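Local coordinates for uncharacterized protein (PDB 3PM7) that is of unknown function but belongs to the PC4 transcriptional coactivator family and may therefore bind nucleic acid, at residues Glu8-Ala14 / Leu27-Asn33; Lys38-Arg42 / Gly54-Thr58. All coordinates share one frame. Numbering follows the deposited sequence.

Contact 1: Glu8-Ala14 / Leu27-Asn33; sequences EILEEVA and LNLISWN
Antiparallel strands 9-14 and 27-30 run 4.6 Å apart at 159°, their register broken by two classic beta bulges. L27 (chi1 t, chi2 p) faces one: L27 O accepts from V13 N and A14 N at 2.9 Å, while L27 N donates to A14 O at 2.9 Å. The first residue of each bulge, V13 here and L10 later, has psi -38°. Leucine suits this apolar site: L27 CD2 lies 3.8 Å from V13 CG1, beside M72 of the second subunit. N28 pairs with E12; N28 OD1 shares a water with A14 O, 3.0 Å from each and weak at A14, while N28 ND2 bonds E26. L29, apolar against P37, faces the other bulge: L29 O takes L10 N at 2.7 Å and, weakly, E11 N at 3.3 Å, and L29 N gives to E11 O at 2.9 Å. I30 pairs with I9 (I30 CD1 to I9 CG1 3.9 Å), beta-branched residues suited to extended backbone. S31 N reaches E8 O, where helix 3-8 ends, at 2.9 Å, and N33 N bonds E8 OE1 at 3.2 Å. Backbone groups thus carry seven of the eight direct hydrogen bonds, while the E8 carboxylate ties N33 to helix 3-8.

Contact 2: Lys38-Arg42 / Gly54-Thr58; sequences KFDLR and GITLT
D40 and R42, two apart on one strand and hence on one face, form a bidentate salt bridge: R42 NE to D40 OD1 and R42 NH2 to D40 OD2, each 2.7 Å. T56, beta-branched for the strand and carrying a hydroxyl, donates from T56 OG1 (chi1 m) to D40 OD2 at 3.1 Å; R42 NH1 bonds G52 O. Strands 38-42 and 54-57 run antiparallel at 164°, 4.7 Å apart, in regular register. F39-L57 and L41-I55 are hydrogen-bonded pairs, D40-T56 and R42-G54 non-hydrogen-bonded. L57 N donates to F39 O at 2.7 Å, L41 N to I55 O and I55 N to L41 O at 2.9 Å. R42 CA and G54 CA close to 4.0 Å, where a CB on G54 would clash with R42 CB and L41 O; the guanidinium lays one face over G54 CA. L41 CB meets I55 CG2 at 4.1 Å, F39 CB meets L57 CB at 4.5 Å, and the F39 ring stacks on F62 of helix 59-71. T58, just past the strand, N-caps that helix, its side chain capping a backbone N. D40 and R42 thus neutralise each other on a polar side, while apolar L41, I55 and L57 opposite meet helix 59-71 and the second subunit.

Contact 1 closes before contact 2 opens, so the two follow in series along the chain, their centres about 9 Å apart. Both belong to one antiparallel sheet ordered 9-18, 24-30, 38-44, 54-57, contact 1 pairing the first two strands and contact 2 the last two. The middle strands join them: I30 O lies 2.8 Å from K38 N and N28 O 2.8 Å from D40 N, both probable hydrogen bonds, while W32 CZ2 packs 3.6 Å from D40 OD2. Each contact reaches the second subunit, contact 1 at M72 and T68 and contact 2 at L41 and K25 of that chain. A four-stranded sheet followed by a helix, paired in a dimer, fits the PC4-like family.

Contact 1: Glu8-Ala14 / Leu27-Asn33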
loop_
_atom_site.group_PDB
_atom_site.type_symbol
_atom_site.label_atom_id
_atom_site.label_comp_id
_atom_site.label_asym_id
_atom_site.label_seq_id
_atom_site.Cartn_x
_atom_site.Cartn_y
_atom_site.Cartn_z
ATOM N N GLU A 8 -6.455 15.408 8.796
ATOM C CA GLU A 8 -5.473 14.979 7.799
ATOM C C GLU A 8 -6.046 13.956 6.811
ATOM O O GLU A 8 -5.655 13.927 5.642
ATOM C CB GLU A 8 -4.224 14.439 8.504
ATOM C CG GLU A 8 -3.535 15.509 9.362
ATOM C CD GLU A 8 -2.361 14.966 10.156
ATOM O OE1 GLU A 8 -1.299 15.613 10.146
ATOM O OE2 GLU A 8 -2.497 13.895 10.785
ATOM N N ILE A 9 -6.985 13.134 7.264
ATOM C CA ILE A 9 -7.639 12.175 6.368
ATOM C C ILE A 9 -8.675 12.893 5.522
ATOM O O ILE A 9 -9.685 13.371 6.033
ATOM C CB ILE A 9 -8.260 11.007 7.163
ATOM C CG1 ILE A 9 -7.132 10.202 7.831
ATOM C CG2 ILE A 9 -9.094 10.096 6.245
ATOM C CD1 ILE A 9 -7.595 9.120 8.762
ATOM N N LEU A 10 -8.417 13.000 4.225
ATOM C CA LEU A 10 -9.294 13.782 3.367
ATOM C C LEU A 10 -10.427 12.915 2.856
ATOM O O LEU A 10 -11.560 13.371 2.740
ATOM C CB LEU A 10 -8.524 14.392 2.199
ATOM C CG LEU A 10 -7.258 15.164 2.613
ATOM C CD1 LEU A 10 -6.539 15.724 1.399
ATOM C CD2 LEU A 10 -7.600 16.270 3.582
ATOM N N GLU A 11 -10.112 11.664 2.553
ATOM C CA GLU A 11 -11.094 10.736 2.021
ATOM C C GLU A 11 -10.750 9.331 2.485
ATOM O O GLU A 11 -9.605 8.897 2.368
ATOM C CB GLU A 11 -11.107 10.796 0.493
ATOM C CG GLU A 11 -12.279 10.079 -0.154
ATOM C CD GLU A 11 -12.197 10.073 -1.670
ATOM O OE1 GLU A 11 -11.105 10.342 -2.219
ATOM O OE2 GLU A 11 -13.226 9.796 -2.320
ATOM N N GLU A 12 -11.727 8.614 3.021
ATOM C CA GLU A 12 -11.508 7.195 3.298
ATOM C C GLU A 12 -11.925 6.456 2.059
ATOM O O GLU A 12 -13.110 6.385 1.747
ATOM C CB GLU A 12 -12.278 6.732 4.539
ATOM C CG GLU A 12 -12.023 7.667 5.722
ATOM C CD GLU A 12 -12.615 7.193 7.038
ATOM O OE1 GLU A 12 -13.356 6.183 7.053
ATOM O OE2 GLU A 12 -12.326 7.849 8.066
ATOM N N VAL A 13 -10.943 5.910 1.345
ATOM C CA VAL A 13 -11.190 5.323 0.043
ATOM C C VAL A 13 -11.549 3.815 0.072
ATOM O O VAL A 13 -12.368 3.358 -0.719
ATOM C CB VAL A 13 -9.970 5.519 -0.871
ATOM C CG1 VAL A 13 -10.278 4.942 -2.226
ATOM C CG2 VAL A 13 -9.653 7.000 -1.005
ATOM N N ALA A 14 -10.919 3.047 0.956
ATOM C CA ALA A 14 -11.167 1.607 1.024
ATOM C C ALA A 14 -10.755 1.031 2.369
ATOM O O ALA A 14 -9.751 1.454 2.955
ATOM C CB ALA A 14 -10.424 0.878 -0.102
ATOM N N LEU A 27 -6.992 2.070 2.588
ATOM C CA LEU A 27 -6.491 3.030 1.618
ATOM C C LEU A 27 -7.205 4.346 1.884
ATOM O O LEU A 27 -8.434 4.427 1.745
ATOM C CB LEU A 27 -6.806 2.584 0.191
ATOM C CG LEU A 27 -6.302 3.578 -0.865
ATOM C CD1 LEU A 27 -4.766 3.505 -0.914
ATOM C CD2 LEU A 27 -6.883 3.258 -2.236
ATOM N N ASN A 28 -6.456 5.373 2.277
ATOM C CA ASN A 28 -7.014 6.726 2.475
ATOM C C ASN A 28 -6.268 7.760 1.663
ATOM O O ASN A 28 -5.101 7.555 1.335
ATOM C CB ASN A 28 -6.907 7.150 3.945
ATOM C CG ASN A 28 -7.780 6.300 4.853
ATOM O OD1 ASN A 28 -8.941 6.060 4.546
ATOM N ND2 ASN A 28 -7.223 5.836 5.965
ATOM N N LEU A 29 -6.931 8.879 1.356
ATOM C CA LEU A 29 -6.237 10.038 0.790
ATOM C C LEU A 29 -5.929 10.997 1.931
ATOM O O LEU A 29 -6.817 11.398 2.677
ATOM C CB LEU A 29 -7.075 10.738 -0.287
ATOM C CG LEU A 29 -6.408 11.984 -0.891
ATOM C CD1 LEU A 29 -5.261 11.536 -1.780
ATOM C CD2 LEU A 29 -7.395 12.828 -1.703
ATOM N N ILE A 30 -4.663 11.348 2.089
ATOM C CA ILE A 30 -4.233 12.027 3.297
ATOM C C ILE A 30 -3.317 13.199 2.987
ATOM O O ILE A 30 -2.463 13.110 2.087
ATOM C CB ILE A 30 -3.474 11.056 4.215
ATOM C CG1 ILE A 30 -4.406 9.925 4.640
ATOM C CG2 ILE A 30 -2.955 11.770 5.460
ATOM C CD1 ILE A 30 -3.908 9.175 5.820
ATOM N N SER A 31 -3.515 14.292 3.718
ATOM C CA SER A 31 -2.581 15.397 3.707
ATOM C C SER A 31 -1.879 15.372 5.065
ATOM O O SER A 31 -2.493 15.703 6.071
ATOM C CB SER A 31 -3.318 16.734 3.521
ATOM O OG SER A 31 -2.406 17.838 3.443
ATOM N N TRP A 32 -0.615 14.942 5.114
ATOM C CA TRP A 32 0.156 15.051 6.367
ATOM C C TRP A 32 0.572 16.499 6.592
ATOM O O TRP A 32 1.306 17.071 5.783
ATOM C CB TRP A 32 1.420 14.152 6.347
ATOM C CG TRP A 32 1.133 12.674 6.123
ATOM C CD1 TRP A 32 1.561 11.905 5.074
ATOM C CD2 TRP A 32 0.375 11.800 6.975
ATOM N NE1 TRP A 32 1.109 10.617 5.223
ATOM C CE2 TRP A 32 0.383 10.528 6.380
ATOM C CE3 TRP A 32 -0.305 11.973 8.185
ATOM C CZ2 TRP A 32 -0.265 9.432 6.952
ATOM C CZ3 TRP A 32 -0.936 10.885 8.753
ATOM C CH2 TRP A 32 -0.910 9.629 8.140
ATOM N N ASN A 33 0.096 17.099 7.684
ATOM C CA ASN A 33 0.528 18.428 8.088
ATOM C C ASN A 33 0.480 19.457 6.965
ATOM O O ASN A 33 1.420 20.230 6.816
ATOM C CB ASN A 33 1.960 18.393 8.643
ATOM C CG ASN A 33 2.121 17.437 9.802
ATOM O OD1 ASN A 33 2.119 16.217 9.618
ATOM N ND2 ASN A 33 2.292 17.982 11.002
HETATM O O HOH W 1 -10.882 3.739 4.512
#

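Contact 2: Lys38-Arg42 / Gly54-Thr58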
loop_
_atom_site.group_PDB
_atom_site.type_symbol
_atom_site.label_atom_id
_atom_site.label_comp_id
_atom_site.label_asym_id
_atom_site.label_seq_id
_atom_site.Cartn_x
_atom_site.Cartn_y
_atom_site.Cartn_z
ATOM N N LYS A 38 -1.724 12.646 -0.567
ATOM C CA LYS A 38 -1.213 11.418 -1.140
ATOM C C LYS A 38 -2.049 10.219 -0.688
ATOM O O LYS A 38 -2.601 10.211 0.406
ATOM C CB LYS A 38 0.248 11.227 -0.730
ATOM C CG LYS A 38 1.224 12.147 -1.473
ATOM C CD LYS A 38 2.686 11.969 -1.040
ATOM C CE LYS A 38 3.559 13.086 -1.624
ATOM N NZ LYS A 38 5.023 12.958 -1.276
ATOM N N PHE A 39 -2.137 9.199 -1.527
ATOM C CA PHE A 39 -2.743 7.953 -1.101
ATOM C C PHE A 39 -1.846 7.248 -0.096
ATOM O O PHE A 39 -0.629 7.261 -0.224
ATOM C CB PHE A 39 -3.036 7.072 -2.310
ATOM C CG PHE A 39 -4.145 7.608 -3.164
ATOM C CD1 PHE A 39 -3.869 8.275 -4.349
ATOM C CD2 PHE A 39 -5.462 7.476 -2.761
ATOM C CE1 PHE A 39 -4.896 8.779 -5.132
ATOM C CE2 PHE A 39 -6.502 7.995 -3.527
ATOM C CZ PHE A 39 -6.222 8.634 -4.718
ATOM N N ASP A 40 -2.467 6.632 0.903
ATOM C CA ASP A 40 -1.772 6.107 2.065
ATOM C C ASP A 40 -2.407 4.758 2.395
ATOM O O ASP A 40 -3.637 4.643 2.511
ATOM C CB ASP A 40 -1.912 7.085 3.248
ATOM C CG ASP A 40 -1.093 6.666 4.466
ATOM O OD1 ASP A 40 -1.656 6.126 5.441
ATOM O OD2 ASP A 40 0.125 6.875 4.454
ATOM N N LEU A 41 -1.572 3.736 2.528
ATOM C CA LEU A 41 -2.052 2.367 2.744
ATOM C C LEU A 41 -1.443 1.884 4.048
ATOM O O LEU A 41 -0.233 1.761 4.157
ATOM C CB LEU A 41 -1.576 1.475 1.599
ATOM C CG LEU A 41 -2.218 0.100 1.434
ATOM C CD1 LEU A 41 -3.699 0.255 1.229
ATOM C CD2 LEU A 41 -1.592 -0.634 0.253
ATOM N N ARG A 42 -2.271 1.634 5.052
ATOM C CA ARG A 42 -1.741 1.525 6.394
ATOM C C ARG A 42 -2.780 0.938 7.342
ATOM O O ARG A 42 -3.976 1.015 7.081
ATOM C CB ARG A 42 -1.355 2.955 6.817
ATOM C CG ARG A 42 -1.026 3.212 8.263
ATOM C CD ARG A 42 -0.766 4.728 8.468
ATOM N NE ARG A 42 0.000 5.288 7.355
ATOM C CZ ARG A 42 1.331 5.267 7.256
ATOM N NH1 ARG A 42 2.072 4.721 8.222
ATOM N NH2 ARG A 42 1.930 5.804 6.190
ATOM N N GLY A 54 2.786 1.371 7.473
ATOM C CA GLY A 54 2.208 1.377 6.147
ATOM C C GLY A 54 3.087 2.135 5.192
ATOM O O GLY A 54 4.267 2.292 5.441
ATOM N N ILE A 55 2.501 2.632 4.109
ATOM C CA ILE A 55 3.298 3.250 3.056
ATOM C C ILE A 55 2.476 4.353 2.377
ATOM O O ILE A 55 1.267 4.242 2.216
ATOM C CB ILE A 55 3.742 2.170 2.033
ATOM C CG1 ILE A 55 4.771 2.715 1.053
ATOM C CG2 ILE A 55 2.538 1.598 1.274
ATOM C CD1 ILE A 55 5.418 1.628 0.226
ATOM N N THR A 56 3.131 5.428 1.985
ATOM C CA THR A 56 2.442 6.488 1.256
ATOM C C THR A 56 2.763 6.315 -0.229
ATOM O O THR A 56 3.848 5.857 -0.581
ATOM C CB THR A 56 2.881 7.863 1.774
ATOM O OG1 THR A 56 2.781 7.868 3.205
ATOM C CG2 THR A 56 1.983 8.971 1.227
ATOM N N LEU A 57 1.812 6.620 -1.103
ATOM C CA LEU A 57 2.104 6.594 -2.534
ATOM C C LEU A 57 2.049 8.000 -3.109
ATOM O O LEU A 57 1.004 8.649 -3.055
ATOM C CB LEU A 57 1.113 5.706 -3.276
ATOM C CG LEU A 57 1.160 4.234 -2.864
ATOM C CD1 LEU A 57 0.016 3.455 -3.486
ATOM C CD2 LEU A 57 2.507 3.638 -3.249
ATOM N N THR A 58 3.162 8.477 -3.656
ATOM C CA THR A 58 3.114 9.726 -4.407
ATOM C C THR A 58 2.121 9.477 -5.528
ATOM O O THR A 58 1.728 8.331 -5.765
ATOM C CB THR A 58 4.467 10.078 -5.009
ATOM O OG1 THR A 58 4.801 9.102 -6.005
ATOM C CG2 THR A 58 5.539 10.087 -3.933
#